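Local atomic coordinates of peptidoglycan glycosyltransferase (Burkholderia ambifaria, PDB entry 5UY7), a protein that belongs to the penicillin-binding proteins, with a domain of the beta-lactamase clan in which helices pack on an antiparallel sheet. Residues A[224-229]-A[493-498]; A[236-241]-A[259-264]; A[270-275]-A[343-348]; A[352-357]-A[389-394]; A[405-410]-A[418-423]. All coordinates share one frame; numbering follows the deposited sequence.

Contact 1. Residues A[224-229]-A[493-498]; sequences AAMVVD and VVAVSV
Ala-224, Met-226 and Val-228 are tied to Ser-497, Ala-495 and Val-493 by six backbone hydrogen bonds. Each pair exchanges two. The shortest runs from Ala-224 N to Ser-497 O at 2.8 Å. The straightest, from Ala-495 N to Met-226 O, has 170° at the hydrogen.

The pairs in between, Ala-225 with Val-496 and Val-227 with Val-494, are non-hydrogen-bonded. There, CA-H groups turn to carbonyl oxygens, as from Ala-225 CA to Ala-495 O at 3.2 Å.

The strands run antiparallel with their axes 4.7 Å apart. They belong to the five-stranded antiparallel sheet of the beta-lactamase-like fold, in which 492-499 is the middle strand.

Apolar contacts lie on both faces. Ala-225 CB meets Val-496 CG1 at 4.1 Å, and Val-227 CG2 meets Val-494 CG2 at 4.2 Å. Ile-519 and Phe-516 of helix 509-526 pack on this face.

On the other face Met-226 CG lies 4.1 Å from Ala-495 CB. This CG stands between the backbone N and the carbonyl carbon (chi1 66°). The end of the side chain leads away to Phe-391 and Ala-394 of helix 390-401. Ser-497 OG is hydrogen-bonded to Ser-480 OG and Arg-478 NH1.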
# COMPACT_ATOMS: atom_id res chain seq x y z
N ALA A 224 9.00 -10.37 -4.33
CA ALA A 224 9.70 -9.38 -3.52
C ALA A 224 8.94 -9.19 -2.21
O ALA A 224 7.71 -9.28 -2.17
CB ALA A 224 9.82 -8.05 -4.25
N ALA A 225 9.69 -8.95 -1.14
CA ALA A 225 9.05 -8.65 0.14
C ALA A 225 9.94 -7.72 0.94
O ALA A 225 11.17 -7.87 0.94
CB ALA A 225 8.80 -9.92 0.95
N MET A 226 9.34 -6.76 1.65
CA MET A 226 10.14 -5.99 2.58
C MET A 226 9.31 -5.66 3.81
O MET A 226 8.08 -5.62 3.76
CB MET A 226 10.74 -4.71 1.94
CG MET A 226 9.78 -3.63 1.52
SD MET A 226 10.68 -2.26 0.73
CE MET A 226 11.30 -1.32 2.12
N VAL A 227 10.02 -5.48 4.91
CA VAL A 227 9.42 -5.19 6.21
C VAL A 227 10.11 -3.96 6.76
O VAL A 227 11.34 -3.89 6.78
CB VAL A 227 9.57 -6.38 7.18
CG1 VAL A 227 8.89 -6.06 8.52
CG2 VAL A 227 8.98 -7.65 6.58
N VAL A 228 9.32 -2.96 7.16
CA VAL A 228 9.84 -1.69 7.66
C VAL A 228 9.37 -1.49 9.09
O VAL A 228 8.18 -1.67 9.39
CB VAL A 228 9.37 -0.51 6.78
CG1 VAL A 228 9.94 0.80 7.33
CG2 VAL A 228 9.80 -0.72 5.33
N ASP A 229 10.29 -1.10 9.97
CA ASP A 229 9.92 -0.69 11.32
C ASP A 229 9.27 0.69 11.29
O ASP A 229 9.89 1.67 10.87
CB ASP A 229 11.17 -0.68 12.21
CG ASP A 229 10.87 -0.25 13.64
OD1 ASP A 229 10.08 -0.93 14.31
OD2 ASP A 229 11.43 0.76 14.10
N VAL A 493 5.39 -2.16 8.67
CA VAL A 493 4.75 -2.16 7.36
C VAL A 493 5.33 -3.34 6.60
O VAL A 493 6.55 -3.56 6.65
CB VAL A 493 5.00 -0.85 6.61
CG1 VAL A 493 4.74 -1.03 5.11
CG2 VAL A 493 4.11 0.24 7.18
N VAL A 494 4.47 -4.12 5.95
CA VAL A 494 4.89 -5.27 5.15
C VAL A 494 4.41 -5.06 3.73
O VAL A 494 3.22 -4.83 3.50
CB VAL A 494 4.35 -6.59 5.72
CG1 VAL A 494 4.71 -7.76 4.80
CG2 VAL A 494 4.89 -6.82 7.13
N ALA A 495 5.33 -5.19 2.77
CA ALA A 495 5.01 -5.01 1.36
C ALA A 495 5.47 -6.25 0.62
O ALA A 495 6.61 -6.68 0.77
CB ALA A 495 5.71 -3.76 0.80
N VAL A 496 4.57 -6.84 -0.18
CA VAL A 496 4.89 -8.05 -0.93
C VAL A 496 4.45 -7.89 -2.38
O VAL A 496 3.49 -7.16 -2.69
CB VAL A 496 4.24 -9.31 -0.31
CG1 VAL A 496 4.73 -9.53 1.12
CG2 VAL A 496 2.71 -9.21 -0.35
N SER A 497 5.15 -8.57 -3.26
CA SER A 497 4.74 -8.60 -4.66
C SER A 497 5.14 -9.94 -5.26
O SER A 497 6.26 -10.42 -5.04
CB SER A 497 5.38 -7.46 -5.45
OG SER A 497 4.72 -7.30 -6.68
N VAL A 498 4.21 -10.54 -6.00
CA VAL A 498 4.45 -11.81 -6.69
C VAL A 498 4.24 -11.54 -8.17
O VAL A 498 3.13 -11.18 -8.59
CB VAL A 498 3.52 -12.93 -6.19
CG1 VAL A 498 3.74 -14.20 -6.98
CG2 VAL A 498 3.74 -13.18 -4.70

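Contact 2. Residues A[236-241]-A[259-264]; sequences LALVNY and NRILTD
Asn-240, on the outer strand 235-241 of the five-stranded sheet, holds the N-terminal turn of the short helix 260-263, where Asn-259 takes the N-cap position. Further back on this strand, Leu-236 and Ala-237 both face Val-227, a classic beta bulge.

The Asn-240 amide works at both ends. Its ND2 donates to Asn-259 OD1 at 2.9 Å. That oxygen lies in the amide plane of Asn-240. The donor sits above the carbonyl plane of Asn-259, and the two amide planes are 80° apart. Asn-240 OD1 accepts from Ile-261 N at 3.2 Å, in the carbonyl plane on a lone pair. The bond is bent, with 136° at the hydrogen. The same oxygen also lies 3.3 Å from Ile-261 CG1.

Ile-261 reaches on to the strand. Its CD1 touches Leu-238 CD1 at 3.7 Å and Val-239 O at 3.3 Å. Leu-238 CG, anti to the backbone N (chi1 -175°), lies 4.0 Å from the same Ile-261 CD1. The other Leu-238 methyl, CD2, meets Asn-259 ND2 at 3.9 Å.

The Arg-260 guanidinium has Asn-240 CB over one face and Tyr-241 C at its edge. Its NH2 donates to Pro-242 O.

Bonds at both its oxygen and its nitrogen fix the rotation of the Asn-240 amide. Its carbonyl serves a backbone N-H of the first helical turn, and Asn-259 is held in turn through its own oxygen.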
# COMPACT_ATOMS: atom_id res chain seq x y z
N LEU A 236 13.76 -3.89 8.09
CA LEU A 236 14.05 -5.09 8.85
C LEU A 236 14.25 -6.30 7.95
O LEU A 236 14.94 -7.26 8.35
CB LEU A 236 12.92 -5.38 9.84
CG LEU A 236 12.62 -4.26 10.83
CD1 LEU A 236 11.45 -4.66 11.73
CD2 LEU A 236 13.85 -3.96 11.68
N ALA A 237 13.66 -6.29 6.76
CA ALA A 237 13.83 -7.37 5.79
C ALA A 237 13.68 -6.79 4.40
O ALA A 237 12.86 -5.90 4.18
CB ALA A 237 12.82 -8.50 6.01
N LEU A 238 14.47 -7.31 3.47
CA LEU A 238 14.42 -6.86 2.08
C LEU A 238 14.85 -8.05 1.24
O LEU A 238 16.03 -8.42 1.27
CB LEU A 238 15.35 -5.66 1.88
CG LEU A 238 15.41 -4.90 0.56
CD1 LEU A 238 14.24 -3.96 0.44
CD2 LEU A 238 16.72 -4.11 0.48
N VAL A 239 13.90 -8.70 0.56
CA VAL A 239 14.15 -9.97 -0.11
C VAL A 239 13.66 -9.92 -1.55
O VAL A 239 12.52 -9.54 -1.80
CB VAL A 239 13.47 -11.14 0.63
CG1 VAL A 239 13.76 -12.47 -0.10
CG2 VAL A 239 13.96 -11.22 2.05
N ASN A 240 14.52 -10.31 -2.48
CA ASN A 240 14.14 -10.64 -3.84
C ASN A 240 14.29 -12.14 -4.02
O ASN A 240 15.32 -12.71 -3.64
CB ASN A 240 15.02 -9.92 -4.86
CG ASN A 240 14.84 -8.42 -4.81
OD1 ASN A 240 13.88 -7.89 -5.35
ND2 ASN A 240 15.78 -7.73 -4.17
N TYR A 241 13.27 -12.79 -4.58
CA TYR A 241 13.35 -14.21 -4.91
C TYR A 241 12.88 -14.46 -6.33
O TYR A 241 11.71 -14.18 -6.65
CB TYR A 241 12.55 -15.07 -3.92
CG TYR A 241 12.95 -16.51 -4.06
CD1 TYR A 241 14.07 -17.00 -3.40
CD2 TYR A 241 12.26 -17.37 -4.91
CE1 TYR A 241 14.47 -18.31 -3.55
CE2 TYR A 241 12.65 -18.68 -5.07
CZ TYR A 241 13.76 -19.15 -4.38
OH TYR A 241 14.15 -20.45 -4.54
N ASN A 259 18.45 -4.86 -7.87
CA ASN A 259 17.56 -5.05 -6.73
C ASN A 259 16.16 -4.64 -7.19
O ASN A 259 15.79 -3.47 -7.16
CB ASN A 259 18.03 -4.24 -5.53
CG ASN A 259 17.32 -4.62 -4.25
OD1 ASN A 259 16.10 -4.80 -4.23
ND2 ASN A 259 18.08 -4.75 -3.17
N ARG A 260 15.36 -5.64 -7.61
CA ARG A 260 14.09 -5.35 -8.26
C ARG A 260 13.12 -4.60 -7.36
O ARG A 260 12.28 -3.84 -7.86
CB ARG A 260 13.45 -6.66 -8.75
CG ARG A 260 14.30 -7.40 -9.77
CD ARG A 260 13.58 -8.59 -10.37
NE ARG A 260 13.23 -9.60 -9.37
CZ ARG A 260 14.07 -10.51 -8.89
NH1 ARG A 260 15.33 -10.54 -9.30
NH2 ARG A 260 13.65 -11.40 -8.00
N ILE A 261 13.21 -4.79 -6.04
CA ILE A 261 12.37 -4.03 -5.12
C ILE A 261 12.55 -2.53 -5.34
O ILE A 261 11.60 -1.75 -5.21
CB ILE A 261 12.70 -4.40 -3.65
CG1 ILE A 261 12.29 -5.83 -3.36
CG2 ILE A 261 12.00 -3.44 -2.69
CD1 ILE A 261 12.54 -6.25 -1.92
N LEU A 262 13.76 -2.11 -5.70
CA LEU A 262 14.07 -0.71 -5.91
C LEU A 262 14.04 -0.30 -7.38
O LEU A 262 13.80 0.88 -7.67
CB LEU A 262 15.45 -0.39 -5.35
CG LEU A 262 15.51 -0.43 -3.82
CD1 LEU A 262 16.79 -1.09 -3.36
CD2 LEU A 262 15.40 0.99 -3.28
N THR A 263 14.25 -1.23 -8.30
CA THR A 263 14.42 -0.84 -9.70
C THR A 263 13.19 -1.08 -10.56
O THR A 263 12.99 -0.38 -11.55
CB THR A 263 15.62 -1.57 -10.32
OG1 THR A 263 15.38 -2.98 -10.31
CG2 THR A 263 16.89 -1.27 -9.54
N ASP A 264 12.35 -2.05 -10.21
CA ASP A 264 11.21 -2.40 -11.05
C ASP A 264 9.99 -1.55 -10.70
O ASP A 264 9.61 -1.46 -9.52
CB ASP A 264 10.89 -3.89 -10.93
CG ASP A 264 11.93 -4.76 -11.63
OD1 ASP A 264 12.99 -4.23 -12.04
OD2 ASP A 264 11.69 -5.97 -11.78

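Contact 3. Residues A[270-275]-A[343-348]; sequences SIMKPF and NMYTSI. With SO4 (sulfate ion), chain B.
Met-272 and Phe-275 carry the contact, meeting Met-344, Tyr-345 and Ile-348 around the end of helix 338-347.

Along segment 270-275, Ser-270 comes first and takes no part in the packing. Its OG accepts from Lys-273 NZ at 2.8 Å. It also donates to O4 of a sulfate ion, a bond whose 2.5 Å length is doubtfully short. The sulfate, probably from the crystallisation liquor, is also bound by Ser-462 OG.

Met-272 bends at chi2 and chi3 and sets its CE 3.7 Å from Tyr-345 CE1, crossing that side chain at a slant. The same methyl is 4.2 Å from Ile-348 CD1. Lys-273 NZ has further partners in Asn-326 OD1 and Ser-324 O.

Phe-275 takes Ile-348 CD1 over the centre of one ring face, a CH-pi contact 4.0 Å from the centroid. Met-344 CE touches Phe-275 CB at 3.9 Å, and its SD makes an oblique Met-aromatic contact with the ring. Tyr-397 meets the same ring edge-to-face.

The packing residues thus share one short segment with Ser-270 and Lys-273. The spacing and bond of that pair, with Ser-324 and Lys-461 close by, are consistent with the SxxK motif at the active site of penicillin-binding proteins.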
# COMPACT_ATOMS: atom_id res chain seq x y z
N SER A 270 -5.10 -0.66 -6.99
CA SER A 270 -5.94 -0.39 -5.82
C SER A 270 -5.15 -0.01 -4.58
O SER A 270 -5.73 0.53 -3.63
CB SER A 270 -6.82 -1.60 -5.52
OG SER A 270 -7.71 -1.85 -6.59
N ILE A 271 -3.84 -0.28 -4.56
CA ILE A 271 -3.01 0.12 -3.42
C ILE A 271 -3.02 1.63 -3.22
O ILE A 271 -2.75 2.11 -2.11
CB ILE A 271 -1.59 -0.44 -3.64
CG1 ILE A 271 -1.63 -1.97 -3.52
CG2 ILE A 271 -0.58 0.16 -2.66
CD1 ILE A 271 -0.39 -2.66 -4.10
N MET A 272 -3.37 2.40 -4.25
CA MET A 272 -3.42 3.85 -4.09
C MET A 272 -4.73 4.35 -3.51
O MET A 272 -4.79 5.52 -3.12
CB MET A 272 -3.20 4.55 -5.43
CG MET A 272 -1.82 4.35 -6.01
SD MET A 272 -0.47 4.76 -4.88
CE MET A 272 -0.77 6.51 -4.65
N LYS A 273 -5.78 3.52 -3.47
CA LYS A 273 -7.08 4.03 -3.03
C LYS A 273 -7.03 4.62 -1.63
O LYS A 273 -7.68 5.67 -1.41
CB LYS A 273 -8.13 2.91 -3.15
CG LYS A 273 -8.45 2.58 -4.60
CD LYS A 273 -9.23 1.27 -4.79
CE LYS A 273 -9.57 1.10 -6.26
NZ LYS A 273 -10.04 -0.29 -6.64
N PRO A 274 -6.29 4.07 -0.67
CA PRO A 274 -6.21 4.72 0.65
C PRO A 274 -5.61 6.11 0.61
O PRO A 274 -5.93 6.92 1.49
CB PRO A 274 -5.35 3.76 1.47
CG PRO A 274 -5.63 2.44 0.85
CD PRO A 274 -5.69 2.72 -0.61
N PHE A 275 -4.74 6.42 -0.35
CA PHE A 275 -4.16 7.76 -0.40
C PHE A 275 -5.13 8.76 -1.00
O PHE A 275 -5.17 9.92 -0.57
CB PHE A 275 -2.84 7.75 -1.18
CG PHE A 275 -1.76 6.99 -0.48
CD1 PHE A 275 -1.18 7.48 0.68
CD2 PHE A 275 -1.34 5.75 -0.96
CE1 PHE A 275 -0.21 6.77 1.36
CE2 PHE A 275 -0.36 5.03 -0.28
CZ PHE A 275 0.21 5.55 0.88
N ASN A 343 0.71 17.17 -5.34
CA ASN A 343 1.53 17.47 -4.17
C ASN A 343 1.48 16.34 -3.15
O ASN A 343 2.49 16.06 -2.49
CB ASN A 343 1.10 18.79 -3.54
CG ASN A 343 1.85 19.97 -4.13
OD1 ASN A 343 3.06 20.13 -3.91
ND2 ASN A 343 1.15 20.76 -4.93
N MET A 344 0.33 15.68 -3.01
CA MET A 344 0.25 14.54 -2.10
C MET A 344 1.13 13.40 -2.61
O MET A 344 1.88 12.80 -1.84
CB MET A 344 -1.20 14.08 -1.93
CG MET A 344 -1.37 12.91 -0.97
SD MET A 344 -1.18 11.28 -1.77
CE MET A 344 -2.64 11.27 -2.81
N TYR A 345 1.04 13.08 -3.91
CA TYR A 345 1.87 12.02 -4.46
C TYR A 345 3.35 12.32 -4.26
O TYR A 345 4.16 11.42 -4.00
CB TYR A 345 1.61 11.84 -5.96
CG TYR A 345 0.26 11.30 -6.31
CD1 TYR A 345 -0.38 10.35 -5.51
CD2 TYR A 345 -0.38 11.75 -7.45
CE1 TYR A 345 -1.63 9.87 -5.85
CE2 TYR A 345 -1.61 11.27 -7.80
CZ TYR A 345 -2.24 10.34 -7.01
OH TYR A 345 -3.48 9.90 -7.39
N THR A 346 3.72 13.59 -4.41
CA THR A 346 5.12 13.96 -4.23
C THR A 346 5.52 13.88 -2.77
O THR A 346 6.66 13.51 -2.45
CB THR A 346 5.34 15.36 -4.79
OG1 THR A 346 5.14 15.32 -6.21
CG2 THR A 346 6.75 15.85 -4.51
N SER A 347 4.59 14.21 -1.86
CA SER A 347 4.93 14.16 -0.44
C SER A 347 5.18 12.73 0.03
O SER A 347 6.01 12.53 0.93
CB SER A 347 3.85 14.84 0.40
OG SER A 347 2.69 14.03 0.52
N ILE A 348 4.53 11.74 -0.57
CA ILE A 348 4.77 10.34 -0.19
C ILE A 348 5.89 9.76 -1.05
O ILE A 348 6.11 8.54 -1.06
CB ILE A 348 3.50 9.48 -0.27
CG1 ILE A 348 2.87 9.52 -1.66
CG2 ILE A 348 2.50 9.91 0.79
CD1 ILE A 348 1.79 8.46 -1.90
S SO4 B . -7.34 -5.62 -6.94
O1 SO4 B . -6.16 -6.09 -6.21
O2 SO4 B . -8.53 -5.80 -6.12
O3 SO4 B . -7.46 -6.40 -8.17
O4 SO4 B . -7.24 -4.21 -7.30

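Contact 4. Residues A[352-357]-A[389-394]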
# COMPACT_ATOMS: atom_id res chain seq x y z
N GLN A 352 10.12 10.10 -7.44
CA GLN A 352 11.43 10.49 -6.96
C GLN A 352 12.17 9.23 -6.55
O GLN A 352 11.64 8.40 -5.81
CB GLN A 352 11.32 11.44 -5.76
CG GLN A 352 10.41 12.62 -5.99
CD GLN A 352 9.80 13.13 -4.71
OE1 GLN A 352 10.49 13.73 -3.88
NE2 GLN A 352 8.51 12.88 -4.52
N ALA A 353 13.40 9.09 -7.02
CA ALA A 353 14.15 7.89 -6.73
C ALA A 353 14.56 7.87 -5.27
O ALA A 353 15.08 8.87 -4.76
CB ALA A 353 15.38 7.80 -7.62
N PRO A 354 14.34 6.76 -4.56
CA PRO A 354 14.86 6.66 -3.19
C PRO A 354 16.37 6.88 -3.17
O PRO A 354 17.09 6.43 -4.06
CB PRO A 354 14.50 5.22 -2.79
CG PRO A 354 13.33 4.87 -3.65
CD PRO A 354 13.57 5.57 -4.96
N LYS A 355 16.83 7.60 -2.16
CA LYS A 355 18.26 7.87 -1.96
C LYS A 355 18.71 7.08 -0.73
O LYS A 355 18.90 7.64 0.35
CB LYS A 355 18.52 9.37 -1.81
N VAL A 356 18.87 5.77 -0.91
CA VAL A 356 19.19 4.88 0.19
C VAL A 356 20.50 4.13 -0.03
O VAL A 356 20.82 3.21 0.72
CB VAL A 356 18.03 3.89 0.45
CG1 VAL A 356 16.76 4.65 0.77
CG2 VAL A 356 17.82 2.98 -0.75
N GLY A 357 21.28 4.53 -1.03
CA GLY A 357 22.58 3.94 -1.24
C GLY A 357 22.66 3.06 -2.47
O GLY A 357 23.62 3.14 -3.23
N SER A 389 7.71 1.87 -7.54
CA SER A 389 8.39 0.65 -7.11
C SER A 389 7.74 0.14 -5.83
O SER A 389 7.05 0.87 -5.13
CB SER A 389 9.88 0.89 -6.86
OG SER A 389 10.04 1.74 -5.73
N LEU A 390 8.00 -1.14 -5.51
CA LEU A 390 7.48 -1.66 -4.25
C LEU A 390 8.10 -0.94 -3.06
O LEU A 390 7.42 -0.68 -2.06
CB LEU A 390 7.73 -3.17 -4.15
CG LEU A 390 7.05 -3.84 -2.94
CD1 LEU A 390 5.54 -3.81 -3.11
CD2 LEU A 390 7.55 -5.28 -2.82
N PHE A 391 9.38 -0.58 -3.17
CA PHE A 391 10.03 0.21 -2.12
C PHE A 391 9.27 1.50 -1.87
O PHE A 391 8.99 1.87 -0.72
CB PHE A 391 11.48 0.51 -2.50
CG PHE A 391 12.27 1.18 -1.41
CD1 PHE A 391 12.18 2.55 -1.20
CD2 PHE A 391 13.11 0.44 -0.59
CE1 PHE A 391 12.90 3.17 -0.19
CE2 PHE A 391 13.83 1.05 0.43
CZ PHE A 391 13.73 2.41 0.62
N GLN A 392 8.92 2.22 -2.95
CA GLN A 392 8.19 3.47 -2.79
C GLN A 392 6.85 3.25 -2.10
O GLN A 392 6.43 4.08 -1.28
CB GLN A 392 7.97 4.13 -4.15
CG GLN A 392 9.19 4.84 -4.69
CD GLN A 392 8.97 5.35 -6.10
OE1 GLN A 392 8.21 4.75 -6.85
NE2 GLN A 392 9.61 6.46 -6.45
N LEU A 393 6.15 2.16 -2.42
CA LEU A 393 4.86 1.90 -1.77
C LEU A 393 5.04 1.58 -0.30
O LEU A 393 4.25 2.04 0.54
CB LEU A 393 4.15 0.75 -2.48
CG LEU A 393 3.62 1.06 -3.89
CD1 LEU A 393 3.04 -0.21 -4.50
CD2 LEU A 393 2.56 2.17 -3.84
N ALA A 394 6.04 0.77 0.04
CA ALA A 394 6.28 0.46 1.45
C ALA A 394 6.54 1.73 2.23
O ALA A 394 5.96 1.95 3.30
CB ALA A 394 7.45 -0.51 1.59
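Pro-354 and Gln-392 mark the nearest approach of the two backbones, with their CA atoms 7.4 Å apart. Segment 352-357 is an irregular part of the loop between helices 338-347 and 374-381. Segment 389-394 opens helix 390-401, with Ser-389 at the N-cap position.

Ser-389 and Gln-392 form a capping box. Ser-389 OG accepts from Gln-392 N at 3.0 Å, and Gln-392 OE1 accepts from Ser-389 N at 3.0 Å. The box occupies the oxygen of the Gln-392 amide and turns its nitrogen to the loop. Gln-392 NE2 donates to Gln-352 O at 2.9 Å. This bond is bent, with 138° at the hydrogen. The acceptor lies in the amide plane, whereas the donor stands well above the carbonyl plane of Gln-352. Gln-392 NE2 has a second acceptor in Ala-363 O. One buried amide therefore holds both its own helix start and two loop carbonyls.

The rest is apolar. CG anti to the backbone N (chi1 -173°) starts the Phe-391 ring off toward the loop. Pro-354 slides past the ring in the opposite direction, with CG 3.6 Å from Phe-391 CD1 and CB 3.7 Å from Phe-391 CE1. Val-356 comes tip to tip with the ring, its CG1 3.8 Å from Phe-391 CZ.

The loop thus lies over the first turn of helix 390-401. Ile-261 and Leu-262 of helix 260-263 also touch the Phe-391 ring. Phe-391 reaches Met-226 of strand 222-229 as well, and Leu-390 and Ala-394 pack on strands 222-229 and 492-499 of the large sheet.

Contact 5. Residues A[405-410]-A[418-423]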
# COMPACT_ATOMS: atom_id res chain seq x y z
N GLU A 405 2.99 10.82 9.42
CA GLU A 405 4.35 11.27 9.16
C GLU A 405 5.11 10.15 8.45
O GLU A 405 5.34 9.08 9.03
CB GLU A 405 5.05 11.67 10.45
CG GLU A 405 6.44 12.26 10.20
CD GLU A 405 7.14 12.67 11.48
OE1 GLU A 405 6.79 12.13 12.54
OE2 GLU A 405 8.03 13.55 11.41
N MET A 406 5.49 10.38 7.20
CA MET A 406 6.25 9.39 6.45
C MET A 406 7.70 9.38 6.93
O MET A 406 8.36 10.42 6.99
CB MET A 406 6.19 9.68 4.96
CG MET A 406 6.79 8.52 4.16
SD MET A 406 6.68 8.77 2.40
CE MET A 406 7.86 10.08 2.16
N MET A 407 8.20 8.20 7.22
CA MET A 407 9.52 8.02 7.79
C MET A 407 10.57 7.87 6.69
O MET A 407 10.29 7.29 5.64
CB MET A 407 9.54 6.78 8.68
CG MET A 407 8.56 6.88 9.84
SD MET A 407 9.06 8.22 10.95
CE MET A 407 10.44 7.47 11.79
N PRO A 408 11.78 8.38 6.90
CA PRO A 408 12.86 8.07 5.96
C PRO A 408 13.18 6.59 6.10
O PRO A 408 13.45 6.10 7.21
CB PRO A 408 14.02 8.95 6.45
CG PRO A 408 13.43 9.87 7.49
CD PRO A 408 12.25 9.16 8.05
N VAL A 409 13.10 5.86 5.00
CA VAL A 409 13.32 4.42 5.03
C VAL A 409 14.78 4.16 4.70
O VAL A 409 15.28 4.59 3.66
CB VAL A 409 12.37 3.70 4.07
CG1 VAL A 409 12.71 2.24 4.01
CG2 VAL A 409 10.94 3.88 4.55
N THR A 410 15.47 3.46 5.61
CA THR A 410 16.91 3.31 5.61
C THR A 410 17.26 1.85 5.86
O THR A 410 16.53 1.16 6.58
CB THR A 410 17.55 4.19 6.70
OG1 THR A 410 18.95 3.92 6.78
CG2 THR A 410 16.91 3.90 8.06
N GLN A 418 19.42 10.32 18.58
CA GLN A 418 19.24 11.40 17.63
C GLN A 418 17.83 11.39 17.04
O GLN A 418 17.16 10.35 16.99
CB GLN A 418 20.28 11.32 16.51
N GLN A 419 17.39 12.56 16.59
CA GLN A 419 16.01 12.76 16.16
C GLN A 419 15.84 12.37 14.70
O GLN A 419 16.65 12.73 13.84
CB GLN A 419 15.60 14.22 16.36
N ILE A 420 14.76 11.64 14.42
CA ILE A 420 14.40 11.23 13.07
C ILE A 420 13.39 12.24 12.54
O ILE A 420 12.26 12.32 13.04
CB ILE A 420 13.82 9.81 13.04
CG1 ILE A 420 14.75 8.83 13.75
CG2 ILE A 420 13.57 9.36 11.61
CD1 ILE A 420 14.18 7.43 13.86
N THR A 421 13.78 13.02 11.54
CA THR A 421 12.86 13.95 10.91
C THR A 421 12.16 13.25 9.76
O THR A 421 12.80 12.84 8.78
CB THR A 421 13.57 15.21 10.41
OG1 THR A 421 14.45 14.89 9.32
CG2 THR A 421 14.38 15.85 11.54
N GLY A 422 10.85 13.08 9.88
CA GLY A 422 10.03 12.59 8.80
C GLY A 422 9.39 13.73 8.02
O GLY A 422 9.72 14.91 8.18
N THR A 423 8.44 13.36 7.17
CA THR A 423 7.68 14.31 6.37
C THR A 423 6.22 14.18 6.75
O THR A 423 5.64 13.10 6.62
CB THR A 423 7.88 14.04 4.87
OG1 THR A 423 9.25 14.26 4.53
CG2 THR A 423 6.99 14.96 4.04
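Met-406 and Thr-423 form an antiparallel hydrogen-bonded pair, where two short strands, 405-406 and 423-424, meet. Met-406 N donates to Thr-423 O at 2.8 Å, and Thr-423 N donates back to Met-406 O at 2.9 Å. Gly-422 has no side chain, and its CA packs directly on Met-406 O at 3.3 Å.

Glu-405, next to Met-406 in the strand, adds a side-chain contact. With CG anti to the backbone N (chi1 -175°) and the chain extended beyond it, OE2 comes to Gly-422 N and accepts a weak hydrogen bond at 3.2 Å. The angle at the hydrogen is only 132°.

Met-407 starts away from segment 418-423, but the chain bends at chi2 (-65°) and again at chi3. That brings CE back to Ile-420 CG2, 3.7 Å away, with the two side chains crossing at about a right angle. Pro-408 adds its ring to the same branch of Ile-420, CD to CG2 being 3.8 Å. Pro-408 CG also lies 3.3 Å from Thr-421 O. Met-407 N bonds to Thr-398 OG1 of helix 390-401.

Two firm backbone bonds at one end fix the register. Beyond them the chains diverge, and a weak carboxylate bond with a few methyl and ring contacts takes over. The hold of this small, partly buried pairing is therefore mainly backbone polar near Thr-423 and apolar near Ile-420.

In the fold
Contacts 1 and 3 are buried and contact 4 largely so, while contacts 2 and 5 are only partly covered. Contacts 1 and 2 share the large sheet: strands 222-229 and 235-241 are neighbours in it. Contact 4 joins them through helix 390-401, with Phe-391 touching Met-226 and Leu-262. Contact 3 reaches the same helix through Leu-393. Contact 5 lies at the periphery and meets contact 4 through Val-409 and contact 3 through Met-406. The chemistry follows place. Contact 1 is regular backbone bonding with small apolar pairs on both faces. Contact 3 is apolar and aromatic packing. Contacts 2 and 4 each use a side-chain amide at a helix start. Contact 5 mixes backbone bonds with apolar contacts.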